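Local coordinates for protein glutathione S-transferase (Vibrio parahaemolyticus, PDB 7MIQ) that probably conjugates glutathione to electrophilic substrates, as a dimeric glutathione S-transferase of the Gtt2 class built on a thioredoxin-like domain, at residues P10-V15 and G50-L55; I17-I22 and R71-A76. One frame throughout, in Å; residues are numbered along the deposited sequence.

From the N terminus the chain runs through strand 2-5 into helix 10-22, and both contacts start on that helix. Contact 1 uses its first half: the chain passes strand 27-30 and the following loops before residues 50-55 return to the helix and begin strand 54-56. Contact 2 uses the second half, and its loop closes only when helix 66-76 comes alongside. In chain order the segments alternate, so the two loops cross. Together they tie helix 10-22 to the cis-proline turn and to the second helix on the same sheet. Val15 CG1 touches Leu73 CD1, and Leu55 CD2 reaches Tyr72 and Leu73, so the two contacts share one hydrophobic core.

Contact 1: residues P10-V15 and G50-L55; sequences PSCKRV and GKVPLL
Ser11, Cys12 and Val15, on the first turns of helix 10-22, pack against Val52 and Pro53, the cis-proline turn of the thioredoxin-like fold. In this fold the turn enters a strand of the sheet, here 54-56, beside the start of the first helix, and in glutathione S-transferases this neighbourhood forms part of the glutathione site. Ser11 comes first. Its OG sits between the backbone N and the carbonyl carbon (chi1 59°) and donates a hydrogen bond to Val52 O at 3.3 Å. The donor stands above the carbonyl plane, 37° out of it, and the C=O...OG angle is 123°. A short hydroxyl suits this place: it can reach Val52 O while leaving room for Pro53 CD, 3.6 Å from the same OG. The backbone Ser11 O approaches the ring too, 3.7 Å from Pro53 CG. Cys12 follows, the residue whose CA lies nearest that of Pro53. With SG anti to the carbonyl carbon, the sulfur rests against Val52 CG2 (3.8 Å) and Pro53 CB (3.9 Å) at the Val52-Pro53 junction. A thiol is compact and polarisable enough to fit there, and Glu5 of strand 2-5 also touches the side chain. Arg14 turns to other partners, forming a salt bridge to Glu102 and a hydrogen bond to Thr166 that connect the helix to the all-helical domain. One turn beyond Ser11, Val15 points its branched side chain at the proline; Leu3 of strand 2-5 and Ile69 of helix 66-76 touch both residues. The cis peptide before Pro53 turns the chain sharply and presents the pyrrolidine ring to the helix, where it packs on Val15 and also lies against the polar atoms of Ser11. The last touch is Val15 CG2 against Pro53 CG, 3.8 Å apart, the two side chains crossing obliquely.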
loop_
_atom_site.group_PDB
_atom_site.type_symbol
_atom_site.label_atom_id
_atom_site.label_comp_id
_atom_site.label_asym_id
_atom_site.label_seq_id
_atom_site.Cartn_x
_atom_site.Cartn_y
_atom_site.Cartn_z
ATOM N N PRO A 10 -15.080 6.598 4.902
ATOM C CA PRO A 10 -13.674 7.012 5.073
ATOM C C PRO A 10 -12.857 7.028 3.792
ATOM O O PRO A 10 -12.060 7.954 3.594
ATOM C CB PRO A 10 -13.132 5.980 6.072
ATOM C CG PRO A 10 -14.335 5.537 6.840
ATOM C CD PRO A 10 -15.459 5.527 5.841
ATOM N N SER A 11 -13.033 6.034 2.915
ATOM C CA SER A 11 -12.224 5.968 1.701
ATOM C C SER A 11 -12.453 7.188 0.817
ATOM O O SER A 11 -11.511 7.716 0.213
ATOM C CB SER A 11 -12.532 4.680 0.935
ATOM O OG SER A 11 -13.907 4.612 0.589
ATOM N N CYS A 12 -13.700 7.658 0.734
ATOM C CA CYS A 12 -13.989 8.844 -0.064
ATOM C C CYS A 12 -13.535 10.119 0.639
ATOM O O CYS A 12 -13.083 11.064 -0.019
ATOM C CB CYS A 12 -15.485 8.907 -0.388
ATOM S SG CYS A 12 -16.057 7.525 -1.412
ATOM N N LYS A 13 -13.642 10.165 1.970
ATOM C CA LYS A 13 -13.154 11.328 2.709
ATOM C C LYS A 13 -11.644 11.490 2.573
ATOM O O LYS A 13 -11.130 12.609 2.679
ATOM C CB LYS A 13 -13.537 11.221 4.187
ATOM C CG LYS A 13 -15.009 11.492 4.484
ATOM C CD LYS A 13 -15.421 12.888 4.040
ATOM C CE LYS A 13 -16.855 13.191 4.445
ATOM N NZ LYS A 13 -17.265 14.572 4.073
ATOM N N ARG A 14 -10.912 10.392 2.365
ATOM C CA ARG A 14 -9.477 10.513 2.123
ATOM C C ARG A 14 -9.207 11.387 0.906
ATOM O O ARG A 14 -8.292 12.219 0.916
ATOM C CB ARG A 14 -8.847 9.132 1.942
ATOM C CG ARG A 14 -8.794 8.294 3.215
ATOM C CD ARG A 14 -8.251 6.903 2.926
ATOM N NE ARG A 14 -6.799 6.894 2.781
ATOM C CZ ARG A 14 -6.083 5.809 2.521
ATOM N NH1 ARG A 14 -6.657 4.631 2.334
ATOM N NH2 ARG A 14 -4.760 5.908 2.446
ATOM N N VAL A 15 -10.005 11.219 -0.148
ATOM C CA VAL A 15 -9.842 12.026 -1.353
ATOM C C VAL A 15 -10.359 13.441 -1.136
ATOM O O VAL A 15 -9.754 14.412 -1.606
ATOM C CB VAL A 15 -10.545 11.341 -2.540
ATOM C CG1 VAL A 15 -10.482 12.227 -3.789
ATOM C CG2 VAL A 15 -9.919 9.979 -2.807
ATOM N N GLY A 50 -13.511 -2.521 -7.589
ATOM C CA GLY A 50 -14.932 -2.664 -7.347
ATOM C C GLY A 50 -15.494 -1.775 -6.265
ATOM O O GLY A 50 -16.547 -2.092 -5.704
ATOM N N LYS A 51 -14.831 -0.662 -5.956
ATOM C CA LYS A 51 -15.226 0.168 -4.830
ATOM C C LYS A 51 -15.166 1.643 -5.203
ATOM O O LYS A 51 -14.552 2.033 -6.200
ATOM C CB LYS A 51 -14.342 -0.097 -3.600
ATOM C CG LYS A 51 -14.545 -1.469 -2.971
ATOM C CD LYS A 51 -13.627 -1.677 -1.779
ATOM C CE LYS A 51 -13.812 -3.060 -1.174
ATOM N NZ LYS A 51 -13.552 -4.142 -2.162
ATOM N N VAL A 52 -15.831 2.456 -4.386
ATOM C CA VAL A 52 -15.691 3.910 -4.417
ATOM C C VAL A 52 -14.582 4.270 -3.437
ATOM O O VAL A 52 -14.343 3.518 -2.479
ATOM C CB VAL A 52 -17.010 4.618 -4.059
ATOM C CG1 VAL A 52 -18.083 4.306 -5.086
ATOM C CG2 VAL A 52 -17.468 4.225 -2.660
ATOM N N PRO A 53 -13.885 5.404 -3.612
ATOM C CA PRO A 53 -14.085 6.426 -4.648
ATOM C C PRO A 53 -13.582 6.016 -6.029
ATOM O O PRO A 53 -12.720 5.144 -6.154
ATOM C CB PRO A 53 -13.276 7.613 -4.123
ATOM C CG PRO A 53 -12.182 6.980 -3.338
ATOM C CD PRO A 53 -12.804 5.774 -2.681
ATOM N N LEU A 54 -14.128 6.661 -7.056
ATOM C CA LEU A 54 -13.750 6.396 -8.439
ATOM C C LEU A 54 -13.639 7.727 -9.161
ATOM O O LEU A 54 -14.598 8.504 -9.179
ATOM C CB LEU A 54 -14.774 5.489 -9.132
ATOM C CG LEU A 54 -14.458 5.057 -10.569
ATOM C CD1 LEU A 54 -13.161 4.256 -10.619
ATOM C CD2 LEU A 54 -15.615 4.249 -11.154
ATOM N N LEU A 55 -12.473 7.994 -9.743
ATOM C CA LEU A 55 -12.236 9.218 -10.498
ATOM C C LEU A 55 -12.377 8.928 -11.986
ATOM O O LEU A 55 -11.797 7.962 -12.490
ATOM C CB LEU A 55 -10.846 9.782 -10.208
ATOM C CG LEU A 55 -10.520 11.081 -10.945
ATOM C CD1 LEU A 55 -11.357 12.227 -10.386
ATOM C CD2 LEU A 55 -9.038 11.388 -10.852
#

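Contact 2: residues I17-I22 and R71-A76; sequences IFLKEI and RYLDEA
Leu19 CD1 and Leu73 CD1 touch at 3.9 Å, their side chains at about a right angle, where helices 10-22 and 66-76 of the thioredoxin-like domain run nearly parallel. The local axes lie 10.3 Å apart and cross at -17°, a gap that leucine and isoleucine can fill. Ile22 meets backbone instead: CG1 lies between the backbone N and the carbonyl carbon (chi1 66°), and CD1 ends 3.5 Å from Leu73 O. Phe18 offers its ring edge, with Asp74 CB in the ring plane 3.9 Å from CZ. The carboxylate plane stands 85° from that of the ring; aspartate suits this spot because its CB meets the ring while its carboxylate can pair outside. Outward, Leu83, Val162 and Ile165 pack on Phe18, while Asn79 ND2 hydrogen-bonds Asp74 OD1, which should help orient the carboxylate. Arg71 and Glu75 form salt bridges with Glu95 and Arg91 of the second subunit, so helix 66-76 joins the domain core to the dimer interface. No hydrogen bond links the two segments: branched aliphatic groups and a ring edge make a largely apolar seam, whose cohesion should come mainly from close packing and burial.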
loop_
_atom_site.group_PDB
_atom_site.type_symbol
_atom_site.label_atom_id
_atom_site.label_comp_id
_atom_site.label_asym_id
_atom_site.label_seq_id
_atom_site.Cartn_x
_atom_site.Cartn_y
_atom_site.Cartn_z
ATOM N N ILE A 17 -10.515 15.324 1.597
ATOM C CA ILE A 17 -9.593 16.149 2.373
ATOM C C ILE A 17 -8.387 16.543 1.526
ATOM O O ILE A 17 -7.940 17.696 1.550
ATOM C CB ILE A 17 -9.170 15.403 3.650
ATOM C CG1 ILE A 17 -10.379 15.180 4.564
ATOM C CG2 ILE A 17 -8.069 16.161 4.384
ATOM C CD1 ILE A 17 -10.098 14.193 5.693
ATOM N N PHE A 18 -7.845 15.587 0.766
ATOM C CA PHE A 18 -6.709 15.869 -0.108
ATOM C C PHE A 18 -7.055 16.947 -1.127
ATOM O O PHE A 18 -6.274 17.879 -1.354
ATOM C CB PHE A 18 -6.282 14.578 -0.808
ATOM C CG PHE A 18 -4.957 14.666 -1.514
ATOM C CD1 PHE A 18 -4.860 15.230 -2.776
ATOM C CD2 PHE A 18 -3.814 14.152 -0.925
ATOM C CE1 PHE A 18 -3.639 15.296 -3.430
ATOM C CE2 PHE A 18 -2.590 14.213 -1.573
ATOM C CZ PHE A 18 -2.501 14.788 -2.825
ATOM N N LEU A 19 -8.230 16.839 -1.746
ATOM C CA LEU A 19 -8.643 17.828 -2.735
ATOM C C LEU A 19 -8.765 19.213 -2.109
ATOM O O LEU A 19 -8.358 20.212 -2.712
ATOM C CB LEU A 19 -9.962 17.394 -3.370
ATOM C CG LEU A 19 -10.333 17.985 -4.727
ATOM C CD1 LEU A 19 -9.196 17.803 -5.719
ATOM C CD2 LEU A 19 -11.598 17.323 -5.236
ATOM N N LYS A 20 -9.303 19.290 -0.887
ATOM C CA LYS A 20 -9.386 20.580 -0.209
ATOM C C LYS A 20 -8.004 21.137 0.107
ATOM O O LYS A 20 -7.774 22.345 -0.028
ATOM C CB LYS A 20 -10.217 20.459 1.069
ATOM C CG LYS A 20 -11.717 20.540 0.857
ATOM C CD LYS A 20 -12.460 20.413 2.181
ATOM C CE LYS A 20 -13.963 20.525 1.987
ATOM N NZ LYS A 20 -14.707 20.269 3.253
ATOM N N GLU A 21 -7.071 20.278 0.536
ATOM C CA GLU A 21 -5.726 20.746 0.868
ATOM C C GLU A 21 -5.064 21.414 -0.333
ATOM O O GLU A 21 -4.469 22.489 -0.209
ATOM C CB GLU A 21 -4.863 19.585 1.374
ATOM C CG GLU A 21 -5.118 19.166 2.823
ATOM C CD GLU A 21 -4.614 20.189 3.838
ATOM O OE1 GLU A 21 -3.810 21.073 3.465
ATOM O OE2 GLU A 21 -5.021 20.104 5.013
ATOM N N ILE A 22 -5.162 20.793 -1.514
ATOM C CA ILE A 22 -4.465 21.316 -2.686
ATOM C C ILE A 22 -5.272 22.372 -3.426
ATOM O O ILE A 22 -4.780 22.931 -4.417
ATOM C CB ILE A 22 -4.075 20.178 -3.651
ATOM C CG1 ILE A 22 -5.322 19.514 -4.244
ATOM C CG2 ILE A 22 -3.201 19.156 -2.933
ATOM C CD1 ILE A 22 -4.998 18.394 -5.220
ATOM N N ARG A 71 -2.884 10.826 -6.082
ATOM C CA ARG A 71 -1.664 11.048 -6.851
ATOM C C ARG A 71 -1.967 11.744 -8.173
ATOM O O ARG A 71 -1.239 12.656 -8.584
ATOM C CB ARG A 71 -0.928 9.728 -7.089
ATOM C CG ARG A 71 0.420 9.915 -7.790
ATOM C CD ARG A 71 1.224 8.623 -7.927
ATOM N NE ARG A 71 1.516 8.001 -6.641
ATOM C CZ ARG A 71 2.431 8.434 -5.782
ATOM N NH1 ARG A 71 3.150 9.518 -6.025
ATOM N NH2 ARG A 71 2.623 7.767 -4.648
ATOM N N TYR A 72 -3.044 11.339 -8.850
ATOM C CA TYR A 72 -3.421 12.012 -10.091
ATOM C C TYR A 72 -3.837 13.454 -9.825
ATOM O O TYR A 72 -3.411 14.377 -10.533
ATOM C CB TYR A 72 -4.550 11.252 -10.794
ATOM C CG TYR A 72 -4.851 11.802 -12.172
ATOM C CD1 TYR A 72 -5.734 12.868 -12.346
ATOM C CD2 TYR A 72 -4.234 11.274 -13.298
ATOM C CE1 TYR A 72 -5.997 13.385 -13.607
ATOM C CE2 TYR A 72 -4.495 11.779 -14.561
ATOM C CZ TYR A 72 -5.374 12.835 -14.708
ATOM O OH TYR A 72 -5.627 13.341 -15.962
ATOM N N LEU A 73 -4.678 13.667 -8.808
ATOM C CA LEU A 73 -5.152 15.013 -8.500
ATOM C C LEU A 73 -4.016 15.933 -8.087
ATOM O O LEU A 73 -4.077 17.141 -8.342
ATOM C CB LEU A 73 -6.203 14.960 -7.393
ATOM C CG LEU A 73 -7.510 14.237 -7.723
ATOM C CD1 LEU A 73 -8.353 14.065 -6.457
ATOM C CD2 LEU A 73 -8.278 14.983 -8.798
ATOM N N ASP A 74 -2.984 15.389 -7.434
ATOM C CA ASP A 74 -1.833 16.204 -7.053
ATOM C C ASP A 74 -1.179 16.830 -8.280
ATOM O O ASP A 74 -0.759 17.992 -8.245
ATOM C CB ASP A 74 -0.826 15.352 -6.277
ATOM C CG ASP A 74 0.278 16.184 -5.634
ATOM O OD1 ASP A 74 -0.026 17.260 -5.081
ATOM O OD2 ASP A 74 1.447 15.749 -5.659
ATOM N N GLU A 75 -1.099 16.083 -9.380
ATOM C CA GLU A 75 -0.544 16.632 -10.608
ATOM C C GLU A 75 -1.569 17.426 -11.404
ATOM O O GLU A 75 -1.184 18.298 -12.191
ATOM C CB GLU A 75 0.031 15.512 -11.475
ATOM C CG GLU A 75 1.168 14.759 -10.814
ATOM C CD GLU A 75 1.823 13.758 -11.743
ATOM O OE1 GLU A 75 2.135 14.129 -12.894
ATOM O OE2 GLU A 75 2.018 12.600 -11.325
ATOM N N ALA A 76 -2.860 17.146 -11.213
ATOM C CA ALA A 76 -3.892 17.866 -11.950
ATOM C C ALA A 76 -4.061 19.292 -11.441
ATOM O O ALA A 76 -4.353 20.195 -12.231
ATOM C CB ALA A 76 -5.220 17.115 -11.868
#